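Long-range contacts in peptidase M16 inactive domain family protein (Pseudomonas fluorescens, PDB 3GWB), which belongs to the M16 peptidase family as an inactive-domain member of unproven function, to which hydrolase activity is only tentatively assigned: residues I199-G203 against I368-G373; Q249-A255 against M313-R319. All coordinates share one frame; numbering follows the deposited sequence.

Overall arrangement
Contacts 1 and 2 illustrate two ways in which distant parts of a chain come together in an alpha+beta fold. In contact 1 a helix from the second half of the chain lies on a strand of the six-stranded mixed sheet of the first half; in contact 2 two neighbouring strands pair within the separate five-stranded mixed sheet. In sequence both strands of contact 2 fall between the two segments of contact 1. In space the contacts lie on opposite sides of the chain's centre, their own centres 35 Å apart and their nearest atoms about 19 Å apart. No catalytic or metal-binding residue is identified in either; contact 1 ties the two halves together and contact 2 builds the second sheet.

Contact 1. Residues I199-G203 against I368-G373; sequences IALVG and IVGQLG
A200 and V202, alternate residues of a strand in the six-stranded mixed sheet, meet V369 and L372 of helix 365-377 in a helix-on-sheet layer built from apolar side chains, of which A200 is the small one. The helix runs roughly antiparallel to the strand, at 156°, with the short segment axes approaching to 7.5 Å. No hydrogen bond joins I199-G203 to I368-G373, and the contact across them is apolar and van der Waals in kind.

V202 enters the helix surface with a single methyl. Its CG1 lies anti to the backbone N (chi1 -179°), which turns CG2 toward the helix. There CG2 lies 3.6 Å from V369 N and 3.6 Å from L372 CD1, and it also touches I368 CG2, the V202 and I368 side chains crossing at about a right angle. One methyl thus meets three parts of the helix: a branch of I368, the backbone of V369 and, one turn on from I368, the end of L372.

Two residues back, on the same face of the strand, A200 presents only its CB. V369 CG2 comes to 3.8 Å from A200 CB and 3.6 Å from A200 O, while L372 CB sits 4.0 Å from the A200 methyl. G373 brings its main chain in directly, its N lying 3.9 Å from A200 CB.

L372 and I368 also touch V28 on strand 24-29, so the helix bridges adjacent strands. L201 points from the other face, where it packs on A210 and I213 of helix 207-220. Strand 197-203 thus has a helix of its own half behind it and a helix from the second half on its other face, an arrangement consistent with the joined alpha+beta halves of M16-family proteins.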
loop_
_atom_site.group_PDB
_atom_site.type_symbol
_atom_site.label_atom_id
_atom_site.label_comp_id
_atom_site.label_asym_id
_atom_site.label_seq_id
_atom_site.Cartn_x
_atom_site.Cartn_y
_atom_site.Cartn_z
ATOM N N ILE A 199 8.393 -9.198 23.106
ATOM C CA ILE A 199 7.384 -10.118 22.585
ATOM C C ILE A 199 6.004 -9.693 23.068
ATOM O O ILE A 199 5.714 -9.768 24.257
ATOM C CB ILE A 199 7.670 -11.562 23.059
ATOM C CG1 ILE A 199 9.021 -12.021 22.512
ATOM C CG2 ILE A 199 6.569 -12.503 22.603
ATOM C CD1 ILE A 199 9.510 -13.305 23.144
ATOM N N ALA A 200 5.160 -9.241 22.145
ATOM C CA ALA A 200 3.814 -8.792 22.486
ATOM C C ALA A 200 2.791 -9.763 21.914
ATOM O O ALA A 200 2.874 -10.142 20.752
ATOM C CB ALA A 200 3.582 -7.385 21.931
ATOM N N LEU A 201 1.828 -10.158 22.737
ATOM C CA LEU A 201 0.798 -11.118 22.337
ATOM C C LEU A 201 -0.591 -10.676 22.755
ATOM O O LEU A 201 -0.802 -10.293 23.899
ATOM C CB LEU A 201 1.071 -12.477 22.994
ATOM C CG LEU A 201 1.943 -13.530 22.321
ATOM C CD1 LEU A 201 2.232 -14.655 23.319
ATOM C CD2 LEU A 201 1.217 -14.076 21.082
ATOM N N VAL A 202 -1.548 -10.753 21.832
ATOM C CA VAL A 202 -2.920 -10.386 22.140
ATOM C C VAL A 202 -3.907 -11.304 21.427
ATOM O O VAL A 202 -3.829 -11.486 20.204
ATOM C CB VAL A 202 -3.243 -8.939 21.711
ATOM C CG1 VAL A 202 -4.666 -8.614 22.087
ATOM C CG2 VAL A 202 -2.281 -7.952 22.364
ATOM N N GLY A 203 -4.840 -11.881 22.176
ATOM C CA GLY A 203 -5.819 -12.736 21.531
ATOM C C GLY A 203 -6.445 -13.851 22.333
ATOM O O GLY A 203 -6.415 -13.868 23.563
ATOM N N ILE A 368 -4.102 -3.147 20.019
ATOM C CA ILE A 368 -3.556 -3.403 21.352
ATOM C C ILE A 368 -2.122 -3.918 21.263
ATOM O O ILE A 368 -1.226 -3.395 21.924
ATOM C CB ILE A 368 -4.420 -4.430 22.126
ATOM C CG1 ILE A 368 -5.849 -3.901 22.273
ATOM C CG2 ILE A 368 -3.827 -4.690 23.508
ATOM C CD1 ILE A 368 -5.942 -2.587 23.029
ATOM N N VAL A 369 -1.897 -4.933 20.433
ATOM C CA VAL A 369 -0.559 -5.501 20.297
ATOM C C VAL A 369 0.458 -4.426 19.881
ATOM O O VAL A 369 1.621 -4.465 20.294
ATOM C CB VAL A 369 -0.556 -6.679 19.282
ATOM C CG1 VAL A 369 -0.470 -6.153 17.837
ATOM C CG2 VAL A 369 0.598 -7.624 19.606
ATOM N N GLY A 370 0.016 -3.460 19.079
ATOM C CA GLY A 370 0.910 -2.384 18.669
ATOM C C GLY A 370 1.356 -1.544 19.862
ATOM O O GLY A 370 2.531 -1.194 19.992
ATOM N N GLN A 371 0.414 -1.219 20.740
ATOM C CA GLN A 371 0.708 -0.422 21.927
ATOM C C GLN A 371 1.564 -1.195 22.919
ATOM O O GLN A 371 2.468 -0.627 23.536
ATOM C CB GLN A 371 -0.590 0.021 22.609
ATOM C CG GLN A 371 -1.470 0.914 21.746
ATOM C CD GLN A 371 -0.772 2.195 21.329
ATOM O OE1 GLN A 371 -0.285 2.955 22.171
ATOM N NE2 GLN A 371 -0.722 2.447 20.024
ATOM N N LEU A 372 1.281 -2.489 23.071
ATOM C CA LEU A 372 2.049 -3.332 23.988
ATOM C C LEU A 372 3.511 -3.384 23.568
ATOM O O LEU A 372 4.418 -3.363 24.409
ATOM C CB LEU A 372 1.490 -4.756 24.016
ATOM C CG LEU A 372 0.148 -4.996 24.708
ATOM C CD1 LEU A 372 -0.063 -6.509 24.867
ATOM C CD2 LEU A 372 0.148 -4.331 26.083
ATOM N N GLY A 373 3.735 -3.467 22.259
ATOM C CA GLY A 373 5.090 -3.507 21.746
ATOM C C GLY A 373 5.825 -2.233 22.113
ATOM O O GLY A 373 6.971 -2.280 22.560
#

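Contact 2. Residues Q249-A255 against M313-R319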
loop_
_atom_site.group_PDB
_atom_site.type_symbol
_atom_site.label_atom_id
_atom_site.label_comp_id
_atom_site.label_asym_id
_atom_site.label_seq_id
_atom_site.Cartn_x
_atom_site.Cartn_y
_atom_site.Cartn_z
ATOM N N GLN A 249 4.916 22.464 -8.086
ATOM C CA GLN A 249 4.368 22.793 -6.768
ATOM C C GLN A 249 5.589 22.943 -5.884
ATOM O O GLN A 249 6.685 22.612 -6.307
ATOM C CB GLN A 249 3.469 21.675 -6.288
ATOM C CG GLN A 249 2.185 21.554 -7.121
ATOM C CD GLN A 249 1.038 22.169 -6.417
ATOM O OE1 GLN A 249 0.159 22.800 -7.013
ATOM N NE2 GLN A 249 1.028 21.989 -5.116
ATOM N N THR A 250 5.436 23.472 -4.686
ATOM C CA THR A 250 6.592 23.559 -3.813
ATOM C C THR A 250 6.333 22.837 -2.510
ATOM O O THR A 250 5.286 23.005 -1.891
ATOM C CB THR A 250 7.016 25.023 -3.485
ATOM O OG1 THR A 250 5.885 25.765 -3.018
ATOM C CG2 THR A 250 7.625 25.707 -4.692
ATOM N N SER A 251 7.291 22.011 -2.115
ATOM C CA SER A 251 7.187 21.248 -0.884
ATOM C C SER A 251 7.843 22.021 0.247
ATOM O O SER A 251 8.993 22.443 0.129
ATOM C CB SER A 251 7.869 19.892 -1.052
ATOM O OG SER A 251 8.172 19.321 0.208
ATOM N N LEU A 252 7.103 22.204 1.337
ATOM C CA LEU A 252 7.585 22.937 2.502
ATOM C C LEU A 252 7.645 22.029 3.725
ATOM O O LEU A 252 6.672 21.349 4.054
ATOM C CB LEU A 252 6.650 24.108 2.812
ATOM C CG LEU A 252 6.455 25.217 1.778
ATOM C CD1 LEU A 252 5.292 26.100 2.216
ATOM C CD2 LEU A 252 7.739 26.028 1.640
HETATM N N MSE A 253 8.782 22.030 4.408
HETATM C CA MSE A 253 8.941 21.216 5.603
HETATM C C MSE A 253 9.646 22.019 6.685
HETATM O O MSE A 253 10.685 22.632 6.440
HETATM C CB MSE A 253 9.755 19.961 5.289
HETATM C CG MSE A 253 9.164 19.093 4.200
HETATM SE SE MSE A 253 10.026 17.522 4.131
HETATM C CE MSE A 253 9.407 16.748 5.590
ATOM N N LEU A 254 9.063 22.026 7.877
ATOM C CA LEU A 254 9.636 22.737 9.011
ATOM C C LEU A 254 9.787 21.711 10.113
ATOM O O LEU A 254 8.951 20.820 10.250
ATOM C CB LEU A 254 8.715 23.863 9.487
ATOM C CG LEU A 254 8.329 24.951 8.485
ATOM C CD1 LEU A 254 7.267 24.417 7.535
ATOM C CD2 LEU A 254 7.790 26.164 9.234
ATOM N N ALA A 255 10.846 21.830 10.906
ATOM C CA ALA A 255 11.064 20.868 11.966
ATOM C C ALA A 255 12.114 21.298 12.971
ATOM O O ALA A 255 12.872 22.240 12.747
ATOM C CB ALA A 255 11.466 19.517 11.359
HETATM N N MSE A 313 7.637 17.795 13.201
HETATM C CA MSE A 313 7.664 18.259 11.829
HETATM C C MSE A 313 6.313 18.721 11.298
HETATM O O MSE A 313 5.269 18.198 11.683
HETATM C CB MSE A 313 8.201 17.123 10.955
HETATM C CG MSE A 313 8.577 17.495 9.542
HETATM SE SE MSE A 313 9.329 16.063 8.728
HETATM C CE MSE A 313 10.622 15.646 9.919
ATOM N N ILE A 314 6.356 19.717 10.419
ATOM C CA ILE A 314 5.168 20.259 9.771
ATOM C C ILE A 314 5.463 20.181 8.287
ATOM O O ILE A 314 6.547 20.572 7.856
ATOM C CB ILE A 314 4.941 21.741 10.100
ATOM C CG1 ILE A 314 4.649 21.913 11.587
ATOM C CG2 ILE A 314 3.802 22.290 9.238
ATOM C CD1 ILE A 314 4.598 23.367 12.022
ATOM N N ASN A 315 4.521 19.677 7.500
ATOM C CA ASN A 315 4.752 19.595 6.063
ATOM C C ASN A 315 3.511 19.880 5.232
ATOM O O ASN A 315 2.386 19.609 5.650
ATOM C CB ASN A 315 5.308 18.226 5.687
ATOM C CG ASN A 315 4.331 17.116 5.956
ATOM O OD1 ASN A 315 4.109 16.729 7.105
ATOM N ND2 ASN A 315 3.723 16.599 4.897
ATOM N N LEU A 316 3.733 20.436 4.048
ATOM C CA LEU A 316 2.650 20.761 3.137
ATOM C C LEU A 316 3.222 21.038 1.758
ATOM O O LEU A 316 4.443 21.126 1.576
ATOM C CB LEU A 316 1.875 21.995 3.621
ATOM C CG LEU A 316 2.578 23.357 3.505
ATOM C CD1 LEU A 316 1.563 24.480 3.654
ATOM C CD2 LEU A 316 3.656 23.473 4.562
ATOM N N GLN A 317 2.327 21.177 0.790
ATOM C CA GLN A 317 2.692 21.458 -0.594
ATOM C C GLN A 317 1.770 22.578 -1.075
ATOM O O GLN A 317 0.591 22.594 -0.747
ATOM C CB GLN A 317 2.498 20.197 -1.443
ATOM C CG GLN A 317 2.838 20.350 -2.913
ATOM C CD GLN A 317 2.835 19.018 -3.651
ATOM O OE1 GLN A 317 3.633 18.129 -3.350
ATOM N NE2 GLN A 317 1.933 18.875 -4.622
ATOM N N THR A 318 2.317 23.521 -1.831
ATOM C CA THR A 318 1.539 24.643 -2.340
ATOM C C THR A 318 2.063 25.046 -3.709
ATOM O O THR A 318 3.101 24.560 -4.152
ATOM C CB THR A 318 1.657 25.881 -1.422
ATOM O OG1 THR A 318 3.030 26.280 -1.333
ATOM C CG2 THR A 318 1.138 25.571 -0.028
ATOM N N ARG A 319 1.336 25.937 -4.376
ATOM C CA ARG A 319 1.754 26.424 -5.680
ATOM C C ARG A 319 3.077 27.153 -5.455
ATOM O O ARG A 319 3.228 27.881 -4.473
ATOM C CB ARG A 319 0.716 27.393 -6.247
ATOM C CG ARG A 319 -0.709 26.872 -6.199
ATOM C CD ARG A 319 -1.669 27.793 -6.940
ATOM N NE ARG A 319 -1.575 27.625 -8.390
ATOM C CZ ARG A 319 -1.917 26.510 -9.031
ATOM N NH1 ARG A 319 -2.376 25.464 -8.353
ATOM N NH2 ARG A 319 -1.798 26.437 -10.352
#
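T250 and T318 form one of three hydrogen-bonded pairs along this antiparallel ladder, followed by L252 with L316 and L254 with I314. T318 O takes two donors from one residue: T250 N at 2.6 Å, nearly straight, and T250 OG1 at 3.2 Å, approaching from well above the carbonyl plane.

The tight part lies beyond. L316 CG sits between its backbone N and carbonyl carbon (chi1 72°); with chi2 extended, this brings CD2 to 3.5 Å from L252 CB. Helix 323-340 covers this face, touching T250, L254, L316 and T318. On the other face the labelled selenomethionines M253 and M313 cross obliquely; the short spacing modelled between M253 CE and M313 SE is doubtful, but M313 CG packs on A255 CB at 4.0 Å, and helix 147-160 covers M253 and A255.

The open side is at R319, which is solvent-exposed, and at the partly exposed N315 and Q317. Q249 itself is buried between Q317, whose CG lies 3.7 Å from Q249 CB, and Q145 of the second subunit. An alanine here removes everything past CB, which would probably open a gap between Q317 and Q145 of the second subunit and leave Q317 less confined on that side. The whole is characteristic of adjacent antiparallel strands inside a helix-covered mixed sheet.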